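Local coordinates for protein N-acetyl-L-2,4-diaminobutyric acid deacetylase (Ruegeria pomeroyi, PDB 6TWL) that probably removes the acetyl group from N-acetyl-L-2,4-diaminobutyrate during ectoine breakdown, as a zinc-dependent hydrolase related to aspartoacylase and succinylglutamate desuccinylase, at residues A140-H144 against M193-A197; F171-K175 against E246-L250. The contacts are given in a common frame with arbitrary orientation. Residue numbers count along the deposited sequence, not the author numbering.

Contact 1 of 2, residues A140-H144 against M193-A197; sequences AVDFH and MYDTA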
loop_
_atom_site.group_PDB
_atom_site.type_symbol
_atom_site.label_atom_id
_atom_site.label_comp_id
_atom_site.label_asym_id
_atom_site.label_seq_id
_atom_site.Cartn_x
_atom_site.Cartn_y
_atom_site.Cartn_z
ATOM N N ALA A 140 3.343 -8.289 -7.352
ATOM C CA ALA A 140 3.413 -7.741 -6.005
ATOM C C ALA A 140 2.246 -6.789 -5.798
ATOM O O ALA A 140 2.018 -5.895 -6.618
ATOM C CB ALA A 140 4.742 -7.016 -5.771
ATOM N N VAL A 141 1.506 -6.982 -4.711
ATOM C CA VAL A 141 0.436 -6.073 -4.313
ATOM C C VAL A 141 0.819 -5.485 -2.967
ATOM O O VAL A 141 0.926 -6.225 -1.983
ATOM C CB VAL A 141 -0.921 -6.787 -4.219
ATOM C CG1 VAL A 141 -2.010 -5.794 -3.854
ATOM C CG2 VAL A 141 -1.250 -7.490 -5.526
ATOM N N ASP A 142 1.022 -4.165 -2.912
ATOM C CA ASP A 142 1.446 -3.497 -1.681
ATOM C C ASP A 142 0.334 -2.570 -1.214
ATOM O O ASP A 142 0.088 -1.526 -1.827
ATOM C CB ASP A 142 2.753 -2.726 -1.868
ATOM C CG ASP A 142 3.420 -2.389 -0.541
ATOM O OD1 ASP A 142 3.167 -3.106 0.450
ATOM O OD2 ASP A 142 4.203 -1.420 -0.480
ATOM N N PHE A 143 -0.325 -2.948 -0.120
ATOM C CA PHE A 143 -1.406 -2.148 0.438
ATOM C C PHE A 143 -0.843 -1.018 1.292
ATOM O O PHE A 143 -0.019 -1.252 2.182
ATOM C CB PHE A 143 -2.331 -3.020 1.288
ATOM C CG PHE A 143 -3.232 -3.919 0.493
ATOM C CD1 PHE A 143 -4.392 -3.425 -0.076
ATOM C CD2 PHE A 143 -2.930 -5.263 0.331
ATOM C CE1 PHE A 143 -5.230 -4.249 -0.803
ATOM C CE2 PHE A 143 -3.765 -6.094 -0.396
ATOM C CZ PHE A 143 -4.918 -5.586 -0.963
ATOM N N HIS A 144 -1.285 0.204 1.016
ATOM C CA HIS A 144 -1.109 1.324 1.926
ATOM C C HIS A 144 -2.475 1.869 2.313
ATOM O O HIS A 144 -3.502 1.538 1.716
ATOM C CB HIS A 144 -0.282 2.467 1.317
ATOM C CG HIS A 144 0.950 2.028 0.593
ATOM N ND1 HIS A 144 1.967 1.331 1.206
ATOM C CD2 HIS A 144 1.348 2.229 -0.685
ATOM C CE1 HIS A 144 2.930 1.102 0.332
ATOM N NE2 HIS A 144 2.579 1.636 -0.825
ATOM N N MET A 193 13.161 2.230 -0.271
ATOM C CA MET A 193 11.813 1.763 -0.003
ATOM C C MET A 193 11.570 0.411 -0.665
ATOM O O MET A 193 12.258 0.018 -1.611
ATOM C CB MET A 193 10.783 2.785 -0.484
ATOM C CG MET A 193 10.683 4.014 0.409
ATOM S SD MET A 193 9.530 5.257 -0.201
ATOM C CE MET A 193 8.138 4.231 -0.668
ATOM N N TYR A 194 10.579 -0.307 -0.137
ATOM C CA TYR A 194 10.214 -1.600 -0.702
ATOM C C TYR A 194 9.587 -1.434 -2.081
ATOM O O TYR A 194 9.942 -2.148 -3.026
ATOM C CB TYR A 194 9.261 -2.331 0.244
ATOM C CG TYR A 194 8.631 -3.565 -0.357
ATOM C CD1 TYR A 194 9.374 -4.720 -0.557
ATOM C CD2 TYR A 194 7.295 -3.572 -0.728
ATOM C CE1 TYR A 194 8.801 -5.851 -1.108
ATOM C CE2 TYR A 194 6.713 -4.695 -1.280
ATOM C CZ TYR A 194 7.469 -5.832 -1.466
ATOM O OH TYR A 194 6.888 -6.952 -2.015
ATOM N N ASP A 195 8.651 -0.488 -2.211
ATOM C CA ASP A 195 8.017 -0.230 -3.500
ATOM C C ASP A 195 9.034 0.141 -4.569
ATOM O O ASP A 195 8.854 -0.208 -5.741
ATOM C CB ASP A 195 6.971 0.873 -3.355
ATOM C CG ASP A 195 5.711 0.377 -2.698
ATOM O OD1 ASP A 195 5.548 -0.857 -2.636
ATOM O OD2 ASP A 195 4.894 1.206 -2.243
ATOM N N THR A 196 10.103 0.844 -4.190
ATOM C CA THR A 196 11.151 1.156 -5.154
ATOM C C THR A 196 11.890 -0.103 -5.591
ATOM O O THR A 196 12.273 -0.229 -6.760
ATOM C CB THR A 196 12.129 2.169 -4.560
ATOM O OG1 THR A 196 11.401 3.273 -4.009
ATOM C CG2 THR A 196 13.081 2.680 -5.628
ATOM N N ALA A 197 12.099 -1.043 -4.665
ATOM C CA ALA A 197 12.780 -2.286 -5.014
ATOM C C ALA A 197 12.006 -3.061 -6.073
ATOM O O ALA A 197 12.599 -3.599 -7.018
ATOM C CB ALA A 197 12.986 -3.144 -3.767
#
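Three acidic or imidazole side chains supply the polar part of this buried contact between the end of strand 139-142 and the start of helix 194-201. His144 NE2 donates a hydrogen bond to Asp195 OD2 (2.7 Å, angle 140°), the oxygen lying at the edge of the imidazole, near its plane. Asp142 brings a second carboxylate alongside: its OD2 is 2.6 Å from Asp195 OD1, unusually close for two carboxylate oxygens. The other oxygen, Asp142 OD1, is hydrogen-bonded to Thr54 on the neighbouring strand 50-54. His144 is a zinc ligand of this enzyme, with Glu61 and Glu209 close by, although this chain carries no metal. In the carboxypeptidase-like alpha/beta fold of the aspartoacylase family, metal ligands gather at the C-terminal ends of the central strands, and His144 follows strand 139-142 by two residues.

Van der Waals contacts continue along the strand. The edge of the Tyr194 ring meets Asp142, with CD2 3.8 Å from OD2, and Tyr194 OH reaches Ala140 CB at 4.3 Å. Alternation along the strand turns Ala140 and Asp142 toward the helix and Val141 away; beyond these segments, Tyr194 packs edge-to-face on Phe90.

Contact 2 of 2, residues F171-K175 against E246-L250; sequences FAAMK and ETVNL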
loop_
_atom_site.group_PDB
_atom_site.type_symbol
_atom_site.label_atom_id
_atom_site.label_comp_id
_atom_site.label_asym_id
_atom_site.label_seq_id
_atom_site.Cartn_x
_atom_site.Cartn_y
_atom_site.Cartn_z
ATOM N N PHE A 171 -0.172 -1.281 -15.315
ATOM C CA PHE A 171 -1.439 -0.628 -15.634
ATOM C C PHE A 171 -2.567 -1.645 -15.716
ATOM O O PHE A 171 -3.678 -1.393 -15.239
ATOM C CB PHE A 171 -1.336 0.154 -16.952
ATOM C CG PHE A 171 -2.612 0.881 -17.320
ATOM C CD1 PHE A 171 -2.934 2.091 -16.722
ATOM C CD2 PHE A 171 -3.502 0.349 -18.245
ATOM C CE1 PHE A 171 -4.114 2.760 -17.042
ATOM C CE2 PHE A 171 -4.686 1.016 -18.571
ATOM C CZ PHE A 171 -4.989 2.223 -17.966
ATOM N N ALA A 172 -2.293 -2.810 -16.308
ATOM C CA ALA A 172 -3.315 -3.844 -16.433
ATOM C C ALA A 172 -3.693 -4.425 -15.076
ATOM O O ALA A 172 -4.870 -4.704 -14.823
ATOM C CB ALA A 172 -2.831 -4.946 -17.374
ATOM N N ALA A 173 -2.709 -4.630 -14.195
ATOM C CA ALA A 173 -3.021 -5.139 -12.862
ATOM C C ALA A 173 -3.842 -4.133 -12.070
ATOM O O ALA A 173 -4.796 -4.510 -11.378
ATOM C CB ALA A 173 -1.738 -5.494 -12.110
ATOM N N MET A 174 -3.492 -2.847 -12.159
ATOM C CA MET A 174 -4.299 -1.826 -11.501
ATOM C C MET A 174 -5.718 -1.827 -12.046
ATOM O O MET A 174 -6.689 -1.744 -11.285
ATOM C CB MET A 174 -3.678 -0.440 -11.673
ATOM C CG MET A 174 -4.678 0.679 -11.376
ATOM S SD MET A 174 -4.166 2.328 -11.876
ATOM C CE MET A 174 -4.353 2.203 -13.644
ATOM N N LYS A 175 -5.862 -1.904 -13.372
ATOM C CA LYS A 175 -7.201 -1.871 -13.944
ATOM C C LYS A 175 -7.993 -3.111 -13.556
ATOM O O LYS A 175 -9.219 -3.050 -13.401
ATOM C CB LYS A 175 -7.148 -1.690 -15.464
ATOM C CG LYS A 175 -6.881 -0.235 -15.905
ATOM C CD LYS A 175 -7.393 0.822 -14.885
ATOM C CE LYS A 175 -8.895 0.781 -14.511
ATOM N NZ LYS A 175 -9.193 1.888 -13.584
ATOM N N GLU A 246 -17.420 0.987 -12.186
ATOM C CA GLU A 246 -16.865 2.231 -12.689
ATOM C C GLU A 246 -15.575 2.575 -11.960
ATOM O O GLU A 246 -15.328 2.133 -10.833
ATOM C CB GLU A 246 -17.869 3.368 -12.512
ATOM C CG GLU A 246 -18.630 3.305 -11.191
ATOM C CD GLU A 246 -17.833 3.815 -9.997
ATOM O OE1 GLU A 246 -18.260 3.558 -8.852
ATOM O OE2 GLU A 246 -16.803 4.495 -10.194
ATOM N N THR A 247 -14.753 3.386 -12.615
ATOM C CA THR A 247 -13.543 3.900 -12.000
ATOM C C THR A 247 -13.208 5.240 -12.636
ATOM O O THR A 247 -13.578 5.511 -13.781
ATOM C CB THR A 247 -12.385 2.922 -12.170
ATOM O OG1 THR A 247 -11.252 3.383 -11.421
ATOM C CG2 THR A 247 -12.039 2.818 -13.636
ATOM N N VAL A 248 -12.501 6.075 -11.881
ATOM C CA VAL A 248 -12.101 7.401 -12.336
ATOM C C VAL A 248 -10.581 7.434 -12.386
ATOM O O VAL A 248 -9.915 7.178 -11.376
ATOM C CB VAL A 248 -12.649 8.507 -11.422
ATOM C CG1 VAL A 248 -12.089 9.858 -11.835
ATOM C CG2 VAL A 248 -14.170 8.519 -11.467
ATOM N N ASN A 249 -10.036 7.745 -13.559
ATOM C CA ASN A 249 -8.595 7.720 -13.766
ATOM C C ASN A 249 -8.001 9.090 -13.470
ATOM O O ASN A 249 -8.467 10.107 -13.995
ATOM C CB ASN A 249 -8.269 7.278 -15.191
ATOM C CG ASN A 249 -8.356 5.773 -15.362
ATOM O OD1 ASN A 249 -7.386 5.052 -15.119
ATOM N ND2 ASN A 249 -9.524 5.288 -15.763
ATOM N N LEU A 250 -6.971 9.108 -12.628
ATOM C CA LEU A 250 -6.395 10.338 -12.112
ATOM C C LEU A 250 -4.881 10.308 -12.247
ATOM O O LEU A 250 -4.258 9.242 -12.250
ATOM C CB LEU A 250 -6.766 10.557 -10.642
ATOM C CG LEU A 250 -8.255 10.494 -10.305
ATOM C CD1 LEU A 250 -8.440 10.194 -8.832
ATOM C CD2 LEU A 250 -8.941 11.796 -10.684
#
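The segment 246-250 runs from a loop into strand 248-251 and passes helix 167-177 at a distance: the axes of helix segment 171-175 and strand segment 248-250 approach to 12.3 Å, with an angle of 142° between their directions. The gap is bridged by side chains, chiefly that of Lys175. After Glu246, which stays beyond reach of the helix, Thr247 points its side chain toward it and makes the closest approach: Lys175 NZ comes within 3.0 Å of Thr247 CG2, shorter than a normal van der Waals contact, and lies 3.3 Å from Thr247 OG1. Lys175 leaves the helix sideways, and its chain bends across, through an off-well chi2 of -28°, to bring NZ to the threonine. Thr247 OG1 is hydrogen-bonded to Ser182 OG and Ala179 O.

Val248 turns away from the helix. At Asn249 the side chain again points to it, and its carboxamide oxygen collects three loose contacts: OD1 lies 4.0 Å from Lys175 NZ, 4.4 Å from Met174 CE and 4.4 Å from Phe171 CE1. Met174 CE and the Phe171 ring thus meet the same polar atom near the protein surface. Strand 248-251 is an outermost strand of the mixed sheet, next to and parallel to strand 181-184. Helix 167-177 joins that strand to its other parallel neighbour, strand 155-158, where Met174 packs on Ala156 and Ala158, so the contact adds an edge strand beyond a beta-alpha-beta crossover.

How the contacts relate
Both contacts join a strand of the same mixed sheet to a helix beside it, but at different depths. The centre of contact 1, on the inner strand 139-142, is about 6 Å from the centre of the chain; that of contact 2, on an outermost strand, 248-251, near the surface, is about 15 Å from it. The contact centres are about 18 Å apart, their nearest atoms about 7 Å, and they do not touch. Along the chain their segments alternate, so residues 171-175 fall between the two halves of contact 1. The chemistry follows position: contact 1 concentrates short carboxylate and imidazole interactions at the zinc site, empty in this chain, where His144 is itself a ligand, whereas contact 2 relies on one lysine and looser van der Waals contacts.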